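Local coordinates for glycoprotein (Chandipura virus, PDB 5MDM) that probably attaches the virus to host receptors and, once endosomal acid rearranges it, drives fusion of the viral and endosomal membranes, at residues E8-D13 with I360-F365; V189-T194 with R243-H248; Y23-G28 with L282-C287; T183-T188 with S206-H211. One frame throughout, in Å; residues are numbered along the deposited sequence.

Interaction 1: residues E8-D13 with I360-F365; sequences ENTKLD and IWTQWF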
# COMPACT_ATOMS: atom_id res chain seq x y z
N GLU A 8 -27.67 14.16 -15.61
CA GLU A 8 -28.81 13.83 -14.75
C GLU A 8 -30.00 13.28 -15.53
O GLU A 8 -30.56 12.25 -15.16
CB GLU A 8 -29.22 15.05 -13.91
CG GLU A 8 -29.40 16.33 -14.70
CD GLU A 8 -29.68 17.52 -13.81
OE1 GLU A 8 -29.66 17.37 -12.57
OE2 GLU A 8 -29.93 18.61 -14.36
N ASN A 9 -30.38 13.95 -16.61
CA ASN A 9 -31.52 13.51 -17.42
C ASN A 9 -31.17 12.30 -18.28
O ASN A 9 -30.03 12.12 -18.69
CB ASN A 9 -32.04 14.66 -18.29
CG ASN A 9 -32.17 15.96 -17.52
OD1 ASN A 9 -31.28 16.82 -17.58
ND2 ASN A 9 -33.27 16.11 -16.78
N THR A 10 -32.18 11.47 -18.54
CA THR A 10 -32.00 10.26 -19.32
C THR A 10 -32.02 10.58 -20.81
O THR A 10 -31.68 9.74 -21.64
CB THR A 10 -33.10 9.24 -19.01
OG1 THR A 10 -34.36 9.72 -19.50
CG2 THR A 10 -33.21 9.01 -17.52
N LYS A 11 -32.43 11.80 -21.13
CA LYS A 11 -32.45 12.29 -22.51
C LYS A 11 -31.90 13.71 -22.54
O LYS A 11 -32.15 14.50 -21.62
CB LYS A 11 -33.87 12.27 -23.08
CG LYS A 11 -34.50 10.89 -23.20
CD LYS A 11 -35.91 10.96 -23.75
CE LYS A 11 -35.94 11.55 -25.16
NZ LYS A 11 -37.31 11.56 -25.76
N LEU A 12 -31.15 14.03 -23.58
CA LEU A 12 -30.61 15.37 -23.76
C LEU A 12 -30.91 15.89 -25.16
O LEU A 12 -31.09 15.12 -26.09
CB LEU A 12 -29.10 15.39 -23.50
CG LEU A 12 -28.64 15.07 -22.08
CD1 LEU A 12 -27.12 15.05 -22.01
CD2 LEU A 12 -29.21 16.08 -21.09
N ASP A 13 -30.97 17.21 -25.29
CA ASP A 13 -31.15 17.84 -26.59
C ASP A 13 -29.79 17.96 -27.29
O ASP A 13 -28.97 18.81 -26.93
CB ASP A 13 -31.80 19.21 -26.45
CG ASP A 13 -32.14 19.83 -27.79
OD1 ASP A 13 -32.51 19.08 -28.72
OD2 ASP A 13 -32.05 21.07 -27.91
N ILE A 360 -30.92 5.97 -15.80
CA ILE A 360 -30.01 7.10 -15.86
C ILE A 360 -29.81 7.61 -17.28
O ILE A 360 -29.53 8.80 -17.48
CB ILE A 360 -28.65 6.76 -15.22
CG1 ILE A 360 -27.90 5.71 -16.05
CG2 ILE A 360 -28.84 6.26 -13.81
CD1 ILE A 360 -26.58 5.29 -15.45
N TRP A 361 -29.97 6.72 -18.26
CA TRP A 361 -29.93 7.11 -19.67
C TRP A 361 -30.73 6.13 -20.53
O TRP A 361 -30.61 4.92 -20.38
CB TRP A 361 -28.48 7.18 -20.17
CG TRP A 361 -28.40 7.75 -21.55
CD1 TRP A 361 -28.27 7.07 -22.72
CD2 TRP A 361 -28.47 9.14 -21.90
NE1 TRP A 361 -28.24 7.94 -23.78
CE2 TRP A 361 -28.37 9.22 -23.30
CE3 TRP A 361 -28.61 10.32 -21.16
CZ2 TRP A 361 -28.39 10.44 -23.98
CZ3 TRP A 361 -28.64 11.52 -21.84
CH2 TRP A 361 -28.53 11.58 -23.23
N THR A 362 -31.54 6.68 -21.44
CA THR A 362 -32.42 5.85 -22.25
C THR A 362 -32.49 6.30 -23.71
O THR A 362 -33.22 5.71 -24.51
CB THR A 362 -33.84 5.85 -21.69
OG1 THR A 362 -34.67 5.03 -22.52
CG2 THR A 362 -34.40 7.26 -21.67
N GLN A 363 -31.72 7.33 -24.05
CA GLN A 363 -31.72 7.88 -25.40
C GLN A 363 -30.53 7.35 -26.21
O GLN A 363 -29.51 8.02 -26.35
CB GLN A 363 -31.68 9.41 -25.33
CG GLN A 363 -31.74 10.12 -26.67
CD GLN A 363 -31.42 11.60 -26.53
OE1 GLN A 363 -31.09 12.08 -25.45
NE2 GLN A 363 -31.52 12.33 -27.64
N TRP A 364 -30.68 6.13 -26.73
CA TRP A 364 -29.57 5.45 -27.40
C TRP A 364 -29.50 5.72 -28.90
O TRP A 364 -30.52 5.74 -29.58
CB TRP A 364 -29.66 3.95 -27.14
CG TRP A 364 -29.73 3.63 -25.68
CD1 TRP A 364 -30.86 3.43 -24.94
CD2 TRP A 364 -28.63 3.50 -24.78
NE1 TRP A 364 -30.53 3.17 -23.64
CE2 TRP A 364 -29.16 3.21 -23.51
CE3 TRP A 364 -27.25 3.60 -24.93
CZ2 TRP A 364 -28.36 3.02 -22.39
CZ3 TRP A 364 -26.45 3.41 -23.82
CH2 TRP A 364 -27.00 3.13 -22.57
N PHE A 365 -28.29 5.93 -29.41
CA PHE A 365 -28.10 6.23 -30.82
C PHE A 365 -27.46 5.07 -31.57
O PHE A 365 -26.65 4.33 -31.03
CB PHE A 365 -27.25 7.49 -31.00
CG PHE A 365 -27.91 8.74 -30.49
CD1 PHE A 365 -28.96 9.31 -31.20
CD2 PHE A 365 -27.49 9.34 -29.32
CE1 PHE A 365 -29.58 10.46 -30.74
CE2 PHE A 365 -28.11 10.49 -28.85
CZ PHE A 365 -29.15 11.05 -29.57

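Interaction 2: residues V189-T194 with R243-H248; sequences VAYDKT and RIQEKH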
# COMPACT_ATOMS: atom_id res chain seq x y z
N VAL A 189 -18.09 26.84 0.52
CA VAL A 189 -19.50 26.48 0.53
C VAL A 189 -20.17 27.03 -0.71
O VAL A 189 -20.06 28.22 -1.00
CB VAL A 189 -20.20 27.09 1.77
CG1 VAL A 189 -21.68 26.81 1.72
CG2 VAL A 189 -19.60 26.55 3.05
N ALA A 190 -20.86 26.17 -1.46
CA ALA A 190 -21.63 26.61 -2.61
C ALA A 190 -23.12 26.41 -2.36
O ALA A 190 -23.55 25.35 -1.91
CB ALA A 190 -21.20 25.86 -3.86
N TYR A 191 -23.91 27.43 -2.65
CA TYR A 191 -25.33 27.37 -2.36
C TYR A 191 -26.13 28.26 -3.30
O TYR A 191 -25.59 29.17 -3.91
CB TYR A 191 -25.60 27.78 -0.92
CG TYR A 191 -25.18 29.20 -0.58
CD1 TYR A 191 -26.07 30.25 -0.68
CD2 TYR A 191 -23.89 29.47 -0.16
CE1 TYR A 191 -25.69 31.54 -0.37
CE2 TYR A 191 -23.50 30.76 0.15
CZ TYR A 191 -24.40 31.79 0.05
OH TYR A 191 -24.01 33.07 0.36
N ASP A 192 -27.43 27.98 -3.40
CA ASP A 192 -28.30 28.77 -4.26
C ASP A 192 -28.46 30.18 -3.69
O ASP A 192 -28.95 30.36 -2.58
CB ASP A 192 -29.65 28.08 -4.43
CG ASP A 192 -30.43 28.62 -5.61
OD1 ASP A 192 -30.99 27.79 -6.37
OD2 ASP A 192 -30.47 29.85 -5.79
N LYS A 193 -28.02 31.16 -4.47
CA LYS A 193 -27.97 32.56 -4.05
C LYS A 193 -29.34 33.09 -3.63
O LYS A 193 -29.44 33.93 -2.74
CB LYS A 193 -27.42 33.41 -5.20
CG LYS A 193 -27.14 34.85 -4.84
CD LYS A 193 -26.94 35.69 -6.10
CE LYS A 193 -25.77 35.20 -6.94
NZ LYS A 193 -25.58 36.02 -8.16
N THR A 194 -30.39 32.57 -4.26
CA THR A 194 -31.73 33.10 -4.09
C THR A 194 -32.47 32.46 -2.91
O THR A 194 -33.10 33.16 -2.12
CB THR A 194 -32.56 32.88 -5.36
OG1 THR A 194 -33.35 31.70 -5.22
CG2 THR A 194 -31.63 32.73 -6.56
N ARG A 243 -20.13 32.30 9.66
CA ARG A 243 -21.41 32.61 9.03
C ARG A 243 -21.38 32.40 7.52
O ARG A 243 -20.38 32.71 6.86
CB ARG A 243 -21.83 34.04 9.35
CG ARG A 243 -22.06 34.32 10.82
CD ARG A 243 -22.40 35.79 11.06
NE ARG A 243 -22.78 36.06 12.44
CZ ARG A 243 -23.27 37.22 12.88
NH1 ARG A 243 -23.44 38.23 12.03
NH2 ARG A 243 -23.59 37.37 14.16
N ILE A 244 -22.47 31.88 6.98
CA ILE A 244 -22.67 31.73 5.55
C ILE A 244 -24.04 32.31 5.24
O ILE A 244 -25.01 31.98 5.92
CB ILE A 244 -22.63 30.26 5.11
CG1 ILE A 244 -21.24 29.66 5.31
CG2 ILE A 244 -23.07 30.12 3.66
CD1 ILE A 244 -20.15 30.33 4.50
N GLN A 245 -24.11 33.17 4.22
CA GLN A 245 -25.31 33.96 3.95
C GLN A 245 -25.74 34.67 5.22
O GLN A 245 -26.92 34.67 5.58
CB GLN A 245 -26.45 33.09 3.40
CG GLN A 245 -27.51 33.89 2.65
CD GLN A 245 -28.63 33.02 2.11
OE1 GLN A 245 -29.30 32.32 2.86
NE2 GLN A 245 -28.83 33.07 0.80
N GLU A 246 -24.76 35.25 5.90
CA GLU A 246 -24.96 36.02 7.13
C GLU A 246 -25.71 35.25 8.21
O GLU A 246 -26.43 35.84 9.02
CB GLU A 246 -25.63 37.36 6.82
CG GLU A 246 -24.75 38.29 5.99
CD GLU A 246 -25.45 39.59 5.63
OE1 GLU A 246 -24.91 40.33 4.78
OE2 GLU A 246 -26.53 39.88 6.19
N LYS A 247 -25.54 33.94 8.23
CA LYS A 247 -26.15 33.10 9.26
C LYS A 247 -25.13 32.07 9.72
O LYS A 247 -24.33 31.60 8.92
CB LYS A 247 -27.39 32.39 8.71
CG LYS A 247 -28.51 33.30 8.25
CD LYS A 247 -29.52 32.51 7.43
CE LYS A 247 -29.89 31.21 8.12
NZ LYS A 247 -30.75 30.33 7.28
N HIS A 248 -25.18 31.74 11.01
CA HIS A 248 -24.39 30.65 11.57
C HIS A 248 -24.45 29.37 10.71
O HIS A 248 -25.52 28.80 10.50
CB HIS A 248 -24.90 30.36 12.98
CG HIS A 248 -26.40 30.39 13.08
ND1 HIS A 248 -27.11 31.55 13.28
CD2 HIS A 248 -27.32 29.39 13.01
CE1 HIS A 248 -28.40 31.28 13.32
NE2 HIS A 248 -28.56 29.97 13.16

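Interaction 3: residues Y23-G28 with L282-C287; sequences YCPMGG and LDYSLC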
# COMPACT_ATOMS: atom_id res chain seq x y z
N TYR A 23 -13.31 22.07 -24.11
CA TYR A 23 -13.48 22.34 -22.68
C TYR A 23 -12.76 21.25 -21.88
O TYR A 23 -13.40 20.37 -21.32
CB TYR A 23 -14.96 22.38 -22.31
CG TYR A 23 -15.71 23.54 -22.92
CD1 TYR A 23 -15.80 24.76 -22.26
CD2 TYR A 23 -16.34 23.42 -24.16
CE1 TYR A 23 -16.48 25.83 -22.82
CE2 TYR A 23 -17.03 24.48 -24.72
CZ TYR A 23 -17.10 25.69 -24.04
OH TYR A 23 -17.78 26.75 -24.59
N CYS A 24 -11.44 21.33 -21.85
CA CYS A 24 -10.63 20.31 -21.20
C CYS A 24 -9.99 20.79 -19.90
O CYS A 24 -9.32 21.83 -19.87
CB CYS A 24 -9.53 19.82 -22.15
SG CYS A 24 -10.13 18.84 -23.50
N PRO A 25 -10.20 20.04 -18.82
CA PRO A 25 -11.07 18.87 -18.82
C PRO A 25 -12.49 19.32 -18.53
O PRO A 25 -12.67 20.44 -18.04
CB PRO A 25 -10.54 18.06 -17.64
CG PRO A 25 -10.06 19.10 -16.69
CD PRO A 25 -9.54 20.25 -17.52
N MET A 26 -13.48 18.49 -18.83
CA MET A 26 -14.87 18.91 -18.63
C MET A 26 -15.19 19.06 -17.16
O MET A 26 -14.88 18.19 -16.34
CB MET A 26 -15.84 17.94 -19.31
CG MET A 26 -17.29 18.41 -19.29
SD MET A 26 -17.54 19.97 -20.16
CE MET A 26 -17.14 19.49 -21.84
N GLY A 27 -15.82 20.18 -16.82
CA GLY A 27 -16.17 20.47 -15.45
C GLY A 27 -17.14 21.63 -15.39
O GLY A 27 -17.41 22.27 -16.41
N GLY A 28 -17.67 21.89 -14.21
CA GLY A 28 -18.57 23.02 -14.01
C GLY A 28 -17.83 24.34 -14.00
O GLY A 28 -18.45 25.40 -14.09
N LEU A 282 -3.17 13.58 -17.15
CA LEU A 282 -3.61 12.58 -18.12
C LEU A 282 -5.03 12.86 -18.63
O LEU A 282 -5.31 12.67 -19.81
CB LEU A 282 -3.50 11.15 -17.57
CG LEU A 282 -2.07 10.60 -17.48
CD1 LEU A 282 -2.08 9.13 -17.15
CD2 LEU A 282 -1.29 10.85 -18.77
N ASP A 283 -5.91 13.30 -17.74
CA ASP A 283 -7.27 13.65 -18.14
C ASP A 283 -7.21 14.79 -19.14
O ASP A 283 -7.83 14.72 -20.22
CB ASP A 283 -8.11 14.06 -16.93
CG ASP A 283 -8.46 12.90 -16.02
OD1 ASP A 283 -8.23 11.74 -16.42
OD2 ASP A 283 -8.96 13.14 -14.90
N TYR A 284 -6.46 15.83 -18.80
CA TYR A 284 -6.29 16.97 -19.69
C TYR A 284 -5.73 16.58 -21.06
O TYR A 284 -6.31 16.90 -22.10
CB TYR A 284 -5.38 18.02 -19.06
CG TYR A 284 -5.21 19.25 -19.91
CD1 TYR A 284 -4.00 19.55 -20.50
CD2 TYR A 284 -6.28 20.10 -20.11
CE1 TYR A 284 -3.85 20.68 -21.28
CE2 TYR A 284 -6.14 21.23 -20.89
CZ TYR A 284 -4.93 21.51 -21.47
OH TYR A 284 -4.79 22.64 -22.24
N SER A 285 -4.60 15.89 -21.05
CA SER A 285 -3.93 15.56 -22.30
C SER A 285 -4.70 14.53 -23.14
O SER A 285 -4.59 14.54 -24.36
CB SER A 285 -2.48 15.12 -22.06
OG SER A 285 -2.43 14.01 -21.19
N LEU A 286 -5.47 13.66 -22.50
CA LEU A 286 -6.25 12.68 -23.25
C LEU A 286 -7.45 13.35 -23.89
O LEU A 286 -7.85 13.02 -25.01
CB LEU A 286 -6.67 11.50 -22.38
CG LEU A 286 -5.55 10.51 -22.04
CD1 LEU A 286 -6.02 9.52 -21.00
CD2 LEU A 286 -5.07 9.80 -23.28
N CYS A 287 -8.03 14.31 -23.16
CA CYS A 287 -9.09 15.14 -23.71
C CYS A 287 -8.56 15.88 -24.96
O CYS A 287 -9.13 15.79 -26.05
CB CYS A 287 -9.57 16.11 -22.64
SG CYS A 287 -11.01 17.06 -23.04

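Interaction 4: residues T183-T188 with S206-H211; sequences TPLTVT and SKYHSH. With SO4 (sulfate ion), chain G.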
# COMPACT_ATOMS: atom_id res chain seq x y z
N THR A 183 -4.31 19.70 9.30
CA THR A 183 -3.76 20.71 8.41
C THR A 183 -4.79 21.79 8.13
O THR A 183 -5.99 21.50 8.03
CB THR A 183 -3.26 20.12 7.08
OG1 THR A 183 -2.61 21.15 6.33
CG2 THR A 183 -4.42 19.58 6.26
N PRO A 184 -4.34 23.04 8.01
CA PRO A 184 -5.24 24.12 7.63
C PRO A 184 -5.76 23.90 6.22
O PRO A 184 -5.10 23.29 5.38
CB PRO A 184 -4.36 25.37 7.72
CG PRO A 184 -2.97 24.87 7.66
CD PRO A 184 -2.98 23.52 8.31
N LEU A 185 -6.94 24.42 5.95
CA LEU A 185 -7.66 24.06 4.75
C LEU A 185 -8.72 25.12 4.51
O LEU A 185 -9.47 25.46 5.41
CB LEU A 185 -8.33 22.71 4.97
CG LEU A 185 -9.08 22.06 3.82
CD1 LEU A 185 -8.10 21.73 2.72
CD2 LEU A 185 -9.78 20.82 4.30
N THR A 186 -8.76 25.68 3.31
CA THR A 186 -9.89 26.51 2.95
C THR A 186 -11.01 25.60 2.47
O THR A 186 -10.83 24.82 1.53
CB THR A 186 -9.53 27.51 1.84
OG1 THR A 186 -8.58 28.45 2.33
CG2 THR A 186 -10.77 28.27 1.39
N VAL A 187 -12.14 25.67 3.16
CA VAL A 187 -13.33 24.95 2.74
C VAL A 187 -14.30 25.95 2.13
O VAL A 187 -14.55 27.00 2.71
CB VAL A 187 -13.99 24.20 3.90
CG1 VAL A 187 -15.31 23.59 3.46
CG2 VAL A 187 -13.06 23.12 4.42
N THR A 188 -14.82 25.62 0.96
CA THR A 188 -15.72 26.51 0.24
C THR A 188 -17.14 25.96 0.22
O THR A 188 -17.36 24.78 -0.05
CB THR A 188 -15.27 26.70 -1.20
OG1 THR A 188 -13.96 27.28 -1.21
CG2 THR A 188 -16.23 27.61 -1.94
N SER A 206 -13.13 21.42 -1.25
CA SER A 206 -11.83 21.79 -0.72
C SER A 206 -10.79 21.17 -1.62
O SER A 206 -11.13 20.43 -2.53
CB SER A 206 -11.67 21.31 0.71
OG SER A 206 -11.19 19.98 0.74
N LYS A 207 -9.52 21.45 -1.38
CA LYS A 207 -8.48 20.89 -2.23
C LYS A 207 -8.42 19.37 -2.06
O LYS A 207 -7.79 18.67 -2.85
CB LYS A 207 -7.11 21.54 -1.94
CG LYS A 207 -6.39 21.07 -0.68
CD LYS A 207 -5.75 22.24 0.03
CE LYS A 207 -4.38 21.91 0.59
NZ LYS A 207 -3.29 22.41 -0.30
N TYR A 208 -9.11 18.89 -1.03
CA TYR A 208 -9.10 17.48 -0.67
C TYR A 208 -10.48 16.85 -0.80
O TYR A 208 -10.63 15.63 -0.70
CB TYR A 208 -8.66 17.34 0.78
CG TYR A 208 -7.23 17.74 1.03
CD1 TYR A 208 -6.22 17.37 0.16
CD2 TYR A 208 -6.89 18.47 2.16
CE1 TYR A 208 -4.91 17.72 0.40
CE2 TYR A 208 -5.59 18.83 2.40
CZ TYR A 208 -4.60 18.45 1.52
OH TYR A 208 -3.30 18.81 1.76
N HIS A 209 -11.49 17.68 -0.99
CA HIS A 209 -12.87 17.21 -0.97
C HIS A 209 -13.64 17.65 -2.20
O HIS A 209 -13.87 18.84 -2.42
CB HIS A 209 -13.56 17.69 0.29
CG HIS A 209 -12.84 17.31 1.54
ND1 HIS A 209 -11.95 18.15 2.17
CD2 HIS A 209 -12.86 16.17 2.27
CE1 HIS A 209 -11.46 17.55 3.24
NE2 HIS A 209 -12.00 16.34 3.32
N SER A 210 -14.06 16.68 -3.00
CA SER A 210 -14.74 16.96 -4.25
C SER A 210 -16.24 16.89 -4.10
O SER A 210 -16.78 15.84 -3.79
CB SER A 210 -14.29 15.97 -5.33
OG SER A 210 -15.15 16.04 -6.45
N HIS A 211 -16.89 18.03 -4.33
CA HIS A 211 -18.36 18.15 -4.37
C HIS A 211 -19.04 17.30 -3.31
O HIS A 211 -19.59 16.24 -3.60
CB HIS A 211 -18.89 17.80 -5.77
CG HIS A 211 -20.35 18.10 -5.95
ND1 HIS A 211 -20.80 19.31 -6.44
CD2 HIS A 211 -21.45 17.36 -5.69
CE1 HIS A 211 -22.12 19.30 -6.48
NE2 HIS A 211 -22.54 18.13 -6.03
S SO4 G . -5.92 25.89 0.55
O1 SO4 G . -6.34 25.36 1.85
O2 SO4 G . -6.66 25.25 -0.51
O3 SO4 G . -6.18 27.32 0.48
O4 SO4 G . -4.49 25.63 0.40

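Interaction 1: residues E8-D13 with I360-F365
Gln363 has CG anti to its backbone N (chi1 -177°) and an extended chain beyond it, which carries its amide across Lys11 to the main chain of Leu12. Trp361 also has CG anti to N (chi1 -172°); its CB points away from residues 8-13, but the six-membered ring of the indole comes back beneath Thr10 O and, at its rim, against Leu12. The two segments are irregular loops of a β-rich region, one linking strands 2-7 and 15-16, the other strands 357-359 and 365-367, consistent with the lateral domain of vesiculovirus G.

The primary amide of Gln363 pairs with the main chain of Leu12 much as a neighbouring strand would. Its OE1 accepts from Leu12 N at 2.7 Å, while its NE2 donates to Leu12 O at 3.2 Å with that oxygen close to the amide plane, so both backbone polar groups of Leu12 are paired by one side chain. Thr10 O receives Thr362 N at 3.1 Å in a nearly straight bond (174° at the hydrogen), and a weak one from Gln363 N. The same carbonyl oxygen hangs 3.1 Å above one face of the Trp361 indole, towards its rim. Leu12 approaches that ring differently, at the edge, with CG 3.6 Å from Trp361 CZ3.

Trp14 packs against both Trp361 and Gln363, and Phe6 of strand 2-7 also meets Trp361. On the exposed flank, Lys11 CG passes Thr362 CG2 at 3.9 Å, and the two threonines cross obliquely, with Thr362 CG2 lying 3.6 Å from Thr10 CB.

Interaction 2: residues V189-T194 with R243-H248
A β-hairpin tip, in which Ile244 and Gln245 meet Val189 and Tyr191 of a neighbouring strand, forms this contact. Ile244 N bonds to Lys247 O and Lys247 N to Ile244 O; between them Gln245 and Glu246 both have positive phi, close to a type III' turn, and the tip lies in a region assigned to trimerization by similarity. No hydrogen bond crosses the contact, which is chiefly apolar. Ile244 CG2, anti to its backbone N, comes within 3.6 Å of Tyr191 CE2 and 4.1 Å of Val189 CG1. The valine and isoleucine meet tip to tip, whereas Tyr191 and Ile244 cross at a slant. Tyr191 CG sits between its own backbone N and carbonyl carbon (chi1 61°), and the ring extends towards the turn.

Gln245 adds the other half: its NE2 is 3.7 Å from Tyr191 CE1, and its amide plane stands 79° from the ring. That amide is held from outside, OE1 by Ile197 N and NE2 weakly by Lys195 O. Gln245 N bonds to Glu39. The hairpin thus rests on the end of strand 180-192, which is hydrogen-bonded to strand 36-49 through Val189 and Tyr191 and to strand 202-205 through Ala190.

Interaction 3: residues Y23-G28 with L282-C287
Cys24 pushes its side chain into the notch between Tyr284 and Cys287, which are one helical turn apart. Cys24 CB fills it, 3.8 Å from Tyr284 CD2 and 3.7 Å from Cys287 CB. The link is closed by Cys24 SG and Cys287 SG, 2.0 Å apart. The disulfide torsion is -75°, a left-handed turn about the S-S bond. Cys287 SG is anti to its own backbone N (chi1 -172°), and Cys24 SG is anti to its carbonyl carbon.

Tyr284 forms one wall of the notch with its ring edge: Cys24 O lies near the ring plane, 3.4 Å from Tyr284 CE2. Pro25, preceded by a cis peptide bond, crosses the tyrosine at about a right angle, its CD reaching 4.2 Å from Tyr284 CD2. This covalent staple ties the loop between strands 15-16 and 36-49 to the long helix 270-295, whose residues 282-287 belong to a region assigned to trimerization by similarity in this class III fusion glycoprotein.

Farther along the same helix Gln288 and Trp291 also touch Cys24, while Leu308 packs on Cys287. On the loop, Met26 and Tyr23 turn to Leu317 and Tyr319 of strand 316-322. Leu282 of the helix packs on Trp30 of the second subunit.

Interaction 4: residues T183-T188 with S206-H211
Leu185 plugs the bend made by residues 206-209, each of its two methyls taking a different set of partners. CD1 meets Tyr208 CD2 at 3.5 Å, oblique to the ring, and the Lys207 aliphatic chain at CD, 3.6 Å off. CD2 comes to the edge of the His209 imidazole, in its plane, 3.8 Å from CE1. CG of Leu185 is anti to the backbone N (chi1 -176°), and the branched end comes nearer the loop than the bond to CB alone would suggest. Thr183 CG2 adds a longer contact, 4.1 Å from Tyr208 CE2.

The next shell shapes the loop. Ser206 N bonds to His209 O and His209 N to Ser206 O, closing the bend, and Ser206 OG turns inward beside the backbone amides that follow, as in an ST turn, although the model is uncertain at Tyr208 N. Lys207 CG lies 3.6 Å above the centre of the Tyr208 ring.

A sulfate, probably from the crystallisation liquor, sits by the strand: Thr186 N donates to its O1 at 2.8 Å (164° at the hydrogen), and Thr186 OG1 donates to its O3 at 3.2 Å.

Outside, Val236 of strand 235-237 touches Leu185 and His209, and Phe230 meets His209 edge-to-face. Strand 180-192 pairs with strands 36-49 and 202-205, and residues 206-209 connect the last of these towards strand 212-213: an antiparallel sheet consistent with the pleckstrin-homology-like domain of vesiculovirus G.

Interactions 2 and 4 share strand 180-192, with centres about 17 Å apart, and their segments alternate along the chain; both are chiefly apolar and lack hydrogen bonds between segments, but interaction 2 receives a hairpin turn and interaction 4 a loop beside a sulfate. Interaction 1, about 36 Å from the chain centre, is the polar exception: four hydrogen bonds, one of them weak, join two loops. Interaction 3 alone is covalent, fixing a loop to a helix, and its centre is about 22 Å from that of interaction 1. All four mix buried and exposed residues. Interactions 2, 3 and 4 lie within the chain loop closed by interaction 1.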